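Local structure of carboxysome shell vertex protein CcmL (Gloeobacter violaceus, 4JW0) at residues 5-10 and 26-31; 22-27 and 40-45; 53-58 and 76-81. The protein probably forms the pentameric vertices of the polyhedral carboxysome shell, introducing curvature into the otherwise flat hexagonal layer of CcmK subunits. All coordinates share one frame; numbering follows the deposited sequence.

Contact 1 of 3, residues 5-10 and 26-31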
# COMPACT_ATOMS: atom_id res chain seq x y z
N ARG A 5 -19.27 -3.32 -0.34
CA ARG A 5 -20.65 -3.54 0.08
C ARG A 5 -20.66 -3.81 1.58
O ARG A 5 -19.84 -4.58 2.08
CB ARG A 5 -21.22 -4.73 -0.72
CG ARG A 5 -22.54 -5.28 -0.23
CD ARG A 5 -23.07 -6.33 -1.20
NE ARG A 5 -22.49 -7.66 -0.98
CZ ARG A 5 -23.20 -8.77 -0.75
NH1 ARG A 5 -24.53 -8.75 -0.71
NH2 ARG A 5 -22.57 -9.93 -0.57
N VAL A 6 -21.55 -3.15 2.31
CA VAL A 6 -21.57 -3.28 3.76
C VAL A 6 -22.16 -4.63 4.13
O VAL A 6 -23.30 -4.94 3.76
CB VAL A 6 -22.39 -2.17 4.44
CG1 VAL A 6 -22.39 -2.37 5.94
CG2 VAL A 6 -21.84 -0.79 4.09
N ARG A 7 -21.39 -5.43 4.87
CA ARG A 7 -21.84 -6.77 5.26
C ARG A 7 -22.12 -6.91 6.75
O ARG A 7 -22.82 -7.82 7.16
CB ARG A 7 -20.80 -7.82 4.85
CG ARG A 7 -20.63 -7.98 3.34
CD ARG A 7 -21.64 -8.94 2.74
NE ARG A 7 -23.03 -8.49 2.88
CZ ARG A 7 -24.02 -9.20 3.42
NH1 ARG A 7 -23.80 -10.42 3.89
NH2 ARG A 7 -25.24 -8.68 3.49
N GLY A 8 -21.57 -6.02 7.56
CA GLY A 8 -21.77 -6.11 9.00
C GLY A 8 -20.89 -5.17 9.79
O GLY A 8 -20.35 -4.21 9.25
N THR A 9 -20.73 -5.48 11.07
CA THR A 9 -19.99 -4.62 11.98
C THR A 9 -19.02 -5.45 12.81
O THR A 9 -19.22 -6.64 13.02
CB THR A 9 -20.92 -3.86 12.94
OG1 THR A 9 -21.49 -4.77 13.89
CG2 THR A 9 -22.03 -3.17 12.18
N VAL A 10 -17.97 -4.79 13.27
CA VAL A 10 -16.98 -5.41 14.14
C VAL A 10 -16.95 -4.63 15.44
O VAL A 10 -16.88 -3.40 15.42
CB VAL A 10 -15.59 -5.41 13.49
CG1 VAL A 10 -14.54 -5.91 14.47
CG2 VAL A 10 -15.58 -6.25 12.21
N LEU A 26 -17.63 -3.97 8.38
CA LEU A 26 -17.06 -4.98 7.52
C LEU A 26 -17.55 -4.76 6.09
O LEU A 26 -18.75 -4.83 5.82
CB LEU A 26 -17.46 -6.37 8.00
CG LEU A 26 -17.08 -7.54 7.10
CD1 LEU A 26 -15.58 -7.73 7.10
CD2 LEU A 26 -17.79 -8.80 7.55
N LEU A 27 -16.62 -4.49 5.19
CA LEU A 27 -16.93 -4.22 3.79
C LEU A 27 -16.45 -5.36 2.91
O LEU A 27 -15.31 -5.81 3.04
CB LEU A 27 -16.26 -2.93 3.32
CG LEU A 27 -16.50 -1.64 4.09
CD1 LEU A 27 -15.77 -0.50 3.41
CD2 LEU A 27 -17.98 -1.33 4.21
N GLN A 28 -17.31 -5.81 2.01
CA GLN A 28 -16.90 -6.76 0.99
C GLN A 28 -16.57 -6.03 -0.30
O GLN A 28 -17.35 -5.21 -0.77
CB GLN A 28 -18.00 -7.79 0.72
CG GLN A 28 -17.66 -8.76 -0.38
CD GLN A 28 -18.71 -9.85 -0.54
OE1 GLN A 28 -19.88 -9.66 -0.21
NE2 GLN A 28 -18.29 -10.99 -1.05
N LEU A 29 -15.40 -6.32 -0.87
CA LEU A 29 -15.00 -5.66 -2.11
C LEU A 29 -15.93 -6.03 -3.25
O LEU A 29 -16.41 -7.17 -3.35
CB LEU A 29 -13.56 -6.02 -2.48
CG LEU A 29 -12.44 -5.19 -1.83
CD1 LEU A 29 -12.38 -3.81 -2.45
CD2 LEU A 29 -12.62 -5.10 -0.33
N ILE A 30 -16.19 -5.05 -4.10
CA ILE A 30 -16.98 -5.23 -5.30
C ILE A 30 -16.04 -5.10 -6.50
O ILE A 30 -15.15 -4.25 -6.50
CB ILE A 30 -18.08 -4.16 -5.40
CG1 ILE A 30 -19.11 -4.36 -4.28
CG2 ILE A 30 -18.74 -4.18 -6.77
CD1 ILE A 30 -19.84 -5.68 -4.35
N ASP A 31 -16.24 -5.95 -7.50
CA ASP A 31 -15.33 -5.96 -8.65
C ASP A 31 -15.83 -5.06 -9.78
O ASP A 31 -16.83 -4.36 -9.63
CB ASP A 31 -15.10 -7.39 -9.16
CG ASP A 31 -16.29 -7.96 -9.92
OD1 ASP A 31 -17.19 -7.19 -10.31
OD2 ASP A 31 -16.30 -9.19 -10.13
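Residues 5-10 and 26-31 form an antiparallel strand pair, interrupted by a classic beta bulge, in the wall of the OB-fold barrel. Arg5 and Gln28 make a hydrogen-bonded pair, with Arg5 N 2.7 Å from Gln28 O and Gln28 N returning a bond to Arg5 O. At the bulge, Arg7 and Gly8 both face Leu26. Arg7 N points nearly along the carbonyl axis of Leu26, at 2.9 Å from its O, whereas Leu26 N reaches Gly8 O from 51° out of the Gly8 carbonyl plane. The backbone of Arg7, with psi -20°, makes the extra step.

The side chains of Arg5 and Gln28 run alongside each other, each with CG anti to its backbone N. Arg5 bends at chi3, and its NH2 meets Gln28 OE1 at 2.7 Å, close to the guanidinium plane; NE adds a weak bond to the same oxygen. The amide's other end, NE2, is held by Leu37 O, which fixes its rotation. Arg7 lays CG 3.7 Å from Gln28 CB and carries its NE over the centre of the Arg5 guanidinium, 3.6 Å above the plane. An alanine in place of Arg5 would probably leave Gln28 OE1 without its strongest partner here and take away the surface beneath Arg7 NE.

On the opposite face Val6 CG2 touches Leu27 CD2 at 3.9 Å. Arg7 forms salt bridges with Asp52 and with Asp88 of a neighbouring subunit. Strand 2-11 lies between strands 24-30 and 54-59, and Leu27 packs inward on Val55 and Phe57 of the latter.

Contact 2 of 3, residues 22-27 and 40-45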
# COMPACT_ATOMS: atom_id res chain seq x y z
N VAL A 22 -15.40 5.01 17.47
CA VAL A 22 -15.32 4.66 16.05
C VAL A 22 -16.16 3.43 15.74
O VAL A 22 -16.03 2.40 16.40
CB VAL A 22 -13.87 4.40 15.64
CG1 VAL A 22 -13.79 4.06 14.16
CG2 VAL A 22 -13.00 5.60 15.97
N LYS A 23 -17.04 3.55 14.75
CA LYS A 23 -17.81 2.41 14.29
C LYS A 23 -17.05 1.69 13.18
O LYS A 23 -16.58 2.31 12.23
CB LYS A 23 -19.18 2.86 13.78
CG LYS A 23 -20.11 1.72 13.42
CD LYS A 23 -21.48 2.22 12.99
CE LYS A 23 -22.38 1.06 12.58
NZ LYS A 23 -22.30 -0.05 13.55
N PHE A 24 -16.94 0.37 13.32
CA PHE A 24 -16.19 -0.44 12.36
C PHE A 24 -17.15 -1.22 11.48
O PHE A 24 -17.93 -2.03 11.98
CB PHE A 24 -15.27 -1.42 13.08
CG PHE A 24 -14.27 -0.77 14.00
CD1 PHE A 24 -13.27 0.05 13.49
CD2 PHE A 24 -14.31 -1.02 15.36
CE1 PHE A 24 -12.34 0.63 14.34
CE2 PHE A 24 -13.38 -0.44 16.20
CZ PHE A 24 -12.40 0.39 15.69
N LEU A 25 -17.10 -0.98 10.17
CA LEU A 25 -17.93 -1.73 9.23
C LEU A 25 -17.10 -2.75 8.47
O LEU A 25 -16.03 -2.45 7.98
CB LEU A 25 -18.59 -0.80 8.22
CG LEU A 25 -19.73 0.10 8.69
CD1 LEU A 25 -20.31 0.85 7.50
CD2 LEU A 25 -20.80 -0.69 9.41
N LEU A 26 -17.63 -3.97 8.38
CA LEU A 26 -17.06 -4.98 7.52
C LEU A 26 -17.55 -4.76 6.09
O LEU A 26 -18.75 -4.83 5.82
CB LEU A 26 -17.46 -6.37 8.00
CG LEU A 26 -17.08 -7.54 7.10
CD1 LEU A 26 -15.58 -7.73 7.10
CD2 LEU A 26 -17.79 -8.80 7.55
N LEU A 27 -16.62 -4.49 5.19
CA LEU A 27 -16.93 -4.22 3.79
C LEU A 27 -16.45 -5.36 2.91
O LEU A 27 -15.31 -5.81 3.04
CB LEU A 27 -16.26 -2.93 3.32
CG LEU A 27 -16.50 -1.64 4.09
CD1 LEU A 27 -15.77 -0.50 3.41
CD2 LEU A 27 -17.98 -1.33 4.21
N TYR A 40 -12.16 -8.52 1.69
CA TYR A 40 -12.87 -7.61 2.59
C TYR A 40 -11.93 -6.56 3.19
O TYR A 40 -10.70 -6.70 3.14
CB TYR A 40 -13.53 -8.40 3.72
CG TYR A 40 -12.54 -8.81 4.78
CD1 TYR A 40 -11.82 -10.00 4.67
CD2 TYR A 40 -12.30 -8.00 5.88
CE1 TYR A 40 -10.90 -10.37 5.63
CE2 TYR A 40 -11.38 -8.37 6.85
CZ TYR A 40 -10.68 -9.55 6.71
OH TYR A 40 -9.75 -9.92 7.67
N GLU A 41 -12.52 -5.52 3.75
CA GLU A 41 -11.79 -4.52 4.51
C GLU A 41 -12.70 -4.07 5.64
O GLU A 41 -13.92 -3.99 5.46
CB GLU A 41 -11.43 -3.31 3.63
CG GLU A 41 -10.50 -2.29 4.31
CD GLU A 41 -9.03 -2.69 4.24
OE1 GLU A 41 -8.65 -3.47 3.34
OE2 GLU A 41 -8.23 -2.23 5.09
N VAL A 42 -12.13 -3.82 6.81
CA VAL A 42 -12.89 -3.21 7.90
C VAL A 42 -12.57 -1.72 7.91
O VAL A 42 -11.41 -1.32 8.00
CB VAL A 42 -12.57 -3.84 9.26
CG1 VAL A 42 -13.39 -3.19 10.35
CG2 VAL A 42 -12.84 -5.34 9.23
N ALA A 43 -13.60 -0.90 7.81
CA ALA A 43 -13.43 0.54 7.66
C ALA A 43 -14.16 1.32 8.74
O ALA A 43 -15.23 0.92 9.21
CB ALA A 43 -13.90 0.98 6.28
N ALA A 44 -13.58 2.44 9.14
CA ALA A 44 -14.25 3.37 10.03
C ALA A 44 -15.38 4.05 9.26
O ALA A 44 -15.19 4.50 8.13
CB ALA A 44 -13.27 4.40 10.55
N ASP A 45 -16.54 4.14 9.89
CA ASP A 45 -17.71 4.73 9.25
C ASP A 45 -18.26 5.91 10.03
O ASP A 45 -18.94 5.73 11.05
CB ASP A 45 -18.82 3.70 9.07
CG ASP A 45 -20.05 4.29 8.38
OD1 ASP A 45 -19.89 5.25 7.60
OD2 ASP A 45 -21.17 3.79 8.62
O HOH W 1 -17.18 6.01 13.23
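Strands 24-30 and 39-44 are adjacent, antiparallel staves of the OB-fold barrel, joined here in an unshifted register. Leu25 with Ala43 and Leu27 with Glu41 are the hydrogen-bonded pairs. Leu25 N reaches Ala43 O at 2.8 Å in an almost straight bond (175° at the hydrogen), and Leu27 N meets Glu41 O at 2.8 Å nearly along the carbonyl axis. Beyond these pairs Asp45 N binds Lys23 O, and a water extends the pairing by accepting from Lys23 N and donating to Asp45 O.

The face of Leu25, Leu27 and Ala43 packs mainly on the chain's own strands. Leu27 CD1 reaches across to Ala43 CB at 3.7 Å. Leu25 crosses Asp45 obliquely, its CD1 only 3.3 Å from Asp45 OD2. That carboxylate accepts from Ala49 N at OD2 and from Val47 N and Gly48 N at OD1, so it holds the loop that follows. Glu41 bonds Arg59 and also Met1 N of a neighbouring subunit.

The face of Phe24, Leu26, Val42 and Ala44 packs on that subunit; Phe24 CB sits 3.8 Å from Val42 CG1. At the end of the pairing Tyr40 crosses Leu26 obliquely, with CD2 3.5 Å from Leu26 CD1, and its OH bonds Ile30 O and Ile3 N of the neighbouring subunit. Such neighbouring antiparallel strands in a closed barrel are typical of the OB fold, here as used in the CcmL/EutN family.

Contact 3 of 3, residues 53-58 and 76-81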
# COMPACT_ATOMS: atom_id res chain seq x y z
N GLU A 53 -25.58 -1.64 1.51
CA GLU A 53 -25.31 -0.41 0.78
C GLU A 53 -23.92 -0.46 0.14
O GLU A 53 -23.01 -1.08 0.68
CB GLU A 53 -25.43 0.80 1.70
CG GLU A 53 -26.86 1.10 2.12
CD GLU A 53 -27.01 2.48 2.73
OE1 GLU A 53 -26.44 2.73 3.80
OE2 GLU A 53 -27.71 3.32 2.13
N TRP A 54 -23.78 0.16 -1.02
CA TRP A 54 -22.48 0.28 -1.66
C TRP A 54 -21.82 1.55 -1.16
O TRP A 54 -22.46 2.59 -1.06
CB TRP A 54 -22.61 0.35 -3.18
CG TRP A 54 -22.80 -0.97 -3.86
CD1 TRP A 54 -23.33 -2.10 -3.31
CD2 TRP A 54 -22.47 -1.29 -5.21
NE1 TRP A 54 -23.34 -3.11 -4.25
CE2 TRP A 54 -22.82 -2.64 -5.42
CE3 TRP A 54 -21.91 -0.57 -6.27
CZ2 TRP A 54 -22.64 -3.28 -6.64
CZ3 TRP A 54 -21.73 -1.21 -7.48
CH2 TRP A 54 -22.09 -2.55 -7.66
N VAL A 55 -20.53 1.46 -0.84
CA VAL A 55 -19.79 2.63 -0.40
C VAL A 55 -18.49 2.78 -1.17
O VAL A 55 -17.95 1.81 -1.71
CB VAL A 55 -19.46 2.56 1.11
CG1 VAL A 55 -20.72 2.44 1.93
CG2 VAL A 55 -18.52 1.39 1.40
N LEU A 56 -17.99 4.01 -1.23
CA LEU A 56 -16.62 4.25 -1.61
C LEU A 56 -15.80 4.30 -0.34
O LEU A 56 -16.23 4.88 0.66
CB LEU A 56 -16.47 5.59 -2.33
CG LEU A 56 -16.92 5.71 -3.78
CD1 LEU A 56 -16.76 7.17 -4.21
CD2 LEU A 56 -16.14 4.78 -4.70
N PHE A 57 -14.63 3.67 -0.36
CA PHE A 57 -13.74 3.75 0.80
C PHE A 57 -12.30 3.96 0.37
O PHE A 57 -11.90 3.56 -0.73
CB PHE A 57 -13.89 2.53 1.71
CG PHE A 57 -13.32 1.25 1.15
CD1 PHE A 57 -14.07 0.47 0.28
CD2 PHE A 57 -12.06 0.82 1.52
CE1 PHE A 57 -13.55 -0.71 -0.23
CE2 PHE A 57 -11.54 -0.37 1.02
CZ PHE A 57 -12.29 -1.13 0.14
N SER A 58 -11.56 4.62 1.25
CA SER A 58 -10.15 4.91 1.01
C SER A 58 -9.31 4.18 2.02
O SER A 58 -9.79 3.84 3.11
CB SER A 58 -9.90 6.41 1.15
OG SER A 58 -10.56 7.11 0.11
N ALA A 76 -8.46 2.72 7.03
CA ALA A 76 -9.54 2.56 6.06
C ALA A 76 -10.74 3.35 6.54
O ALA A 76 -11.10 3.33 7.72
CB ALA A 76 -9.89 1.11 5.88
N VAL A 77 -11.36 4.07 5.61
CA VAL A 77 -12.45 4.97 5.94
C VAL A 77 -13.53 4.94 4.86
O VAL A 77 -13.23 4.94 3.67
CB VAL A 77 -11.93 6.42 6.11
CG1 VAL A 77 -11.30 6.92 4.80
CG2 VAL A 77 -13.03 7.34 6.56
N VAL A 78 -14.78 4.90 5.30
CA VAL A 78 -15.91 5.05 4.40
C VAL A 78 -16.04 6.54 4.09
O VAL A 78 -16.16 7.35 5.01
CB VAL A 78 -17.23 4.56 5.05
CG1 VAL A 78 -18.43 4.86 4.17
CG2 VAL A 78 -17.15 3.07 5.36
N ILE A 79 -16.02 6.90 2.82
CA ILE A 79 -16.10 8.31 2.47
C ILE A 79 -17.44 8.69 1.84
O ILE A 79 -17.78 9.87 1.80
CB ILE A 79 -14.94 8.75 1.56
CG1 ILE A 79 -15.04 8.10 0.18
CG2 ILE A 79 -13.61 8.41 2.23
CD1 ILE A 79 -13.98 8.56 -0.78
N GLY A 80 -18.19 7.70 1.36
CA GLY A 80 -19.49 7.99 0.79
C GLY A 80 -20.35 6.78 0.50
O GLY A 80 -19.84 5.71 0.16
N ILE A 81 -21.66 6.96 0.63
CA ILE A 81 -22.61 5.97 0.15
C ILE A 81 -22.86 6.24 -1.33
O ILE A 81 -23.14 7.37 -1.74
CB ILE A 81 -23.93 6.04 0.93
CG1 ILE A 81 -23.68 5.66 2.39
CG2 ILE A 81 -24.98 5.12 0.30
CD1 ILE A 81 -24.79 6.09 3.35
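Both aromatic rings of residues 53-58 lead away from segment 76-81: the Trp54 indole stacks with the ring of Tyr93, and the Phe57 ring packs against Leu29 and Glu41. Phe57 CB lies 3.2 Å from Val77 O; with CG in the crowded position between backbone N and carbonyl carbon (chi1 72°), the ring departs from the partner strand. The Glu53 side chain crosses Ile81 obliquely, its carboxylate OE2 3.7 Å from Ile81 CG2. The charge is met by Lys95 at OE2, and OE1 accepts from Gly50 N.

Four backbone hydrogen bonds join the antiparallel strands. Ser58 and Val77 exchange two, from Ser58 N to Val77 O and from Val77 N to Ser58 O, each 3.0 Å long. Leu56 N binds Gly80 O at 2.9 Å, but Leu56 O accepts from Ile79 N at 3.0 Å, so Ile79 and Gly80 both face Leu56 in a classic beta bulge. The local twist at Ile79 (psi -18°) accommodates the additional residue, and Ile79 CG1 lies 3.8 Å from Leu56 CB. Ile79 CD1 comes to 3.8 Å from Ser58 OG, whose hydrogen-bond partner is Pro73 O of a neighbouring subunit.

On the face of Val55, Phe57, Val78 and Ile81, Val55 and Val78 cross at about a right angle, with Val55 CB 4.0 Å from Val78 CG1. These two valines pack in the barrel interior, where Val55 also touches Val6, and Val78 touches Ala43. Leu56 packs on Val42 of the neighbouring subunit. Strand 54-59 is flanked by strand 2-11, while strand 76-81 bonds to strand 39-44.

Overall arrangement
Contacts 1, 2 and 3 are arranged around one small OB-fold barrel, their centres 8 to 10 Å apart. Contacts 1 and 2 share strand 24-30, including Leu26 and Leu27; contact 3 opens later in the chain, after both have closed. Across the sheet the order is 39-44, 24-30, 2-11, 54-59, 76-81. Strand 2-11 joins contact 1 to contact 3 through the probable hydrogen bond from Val6 N to Glu53 O. Probable bonds of Ala44 with Ala76 and Val78 link contact 2 to contact 3, closing the barrel, while pairing and packing with neighbouring copies build the pentamer.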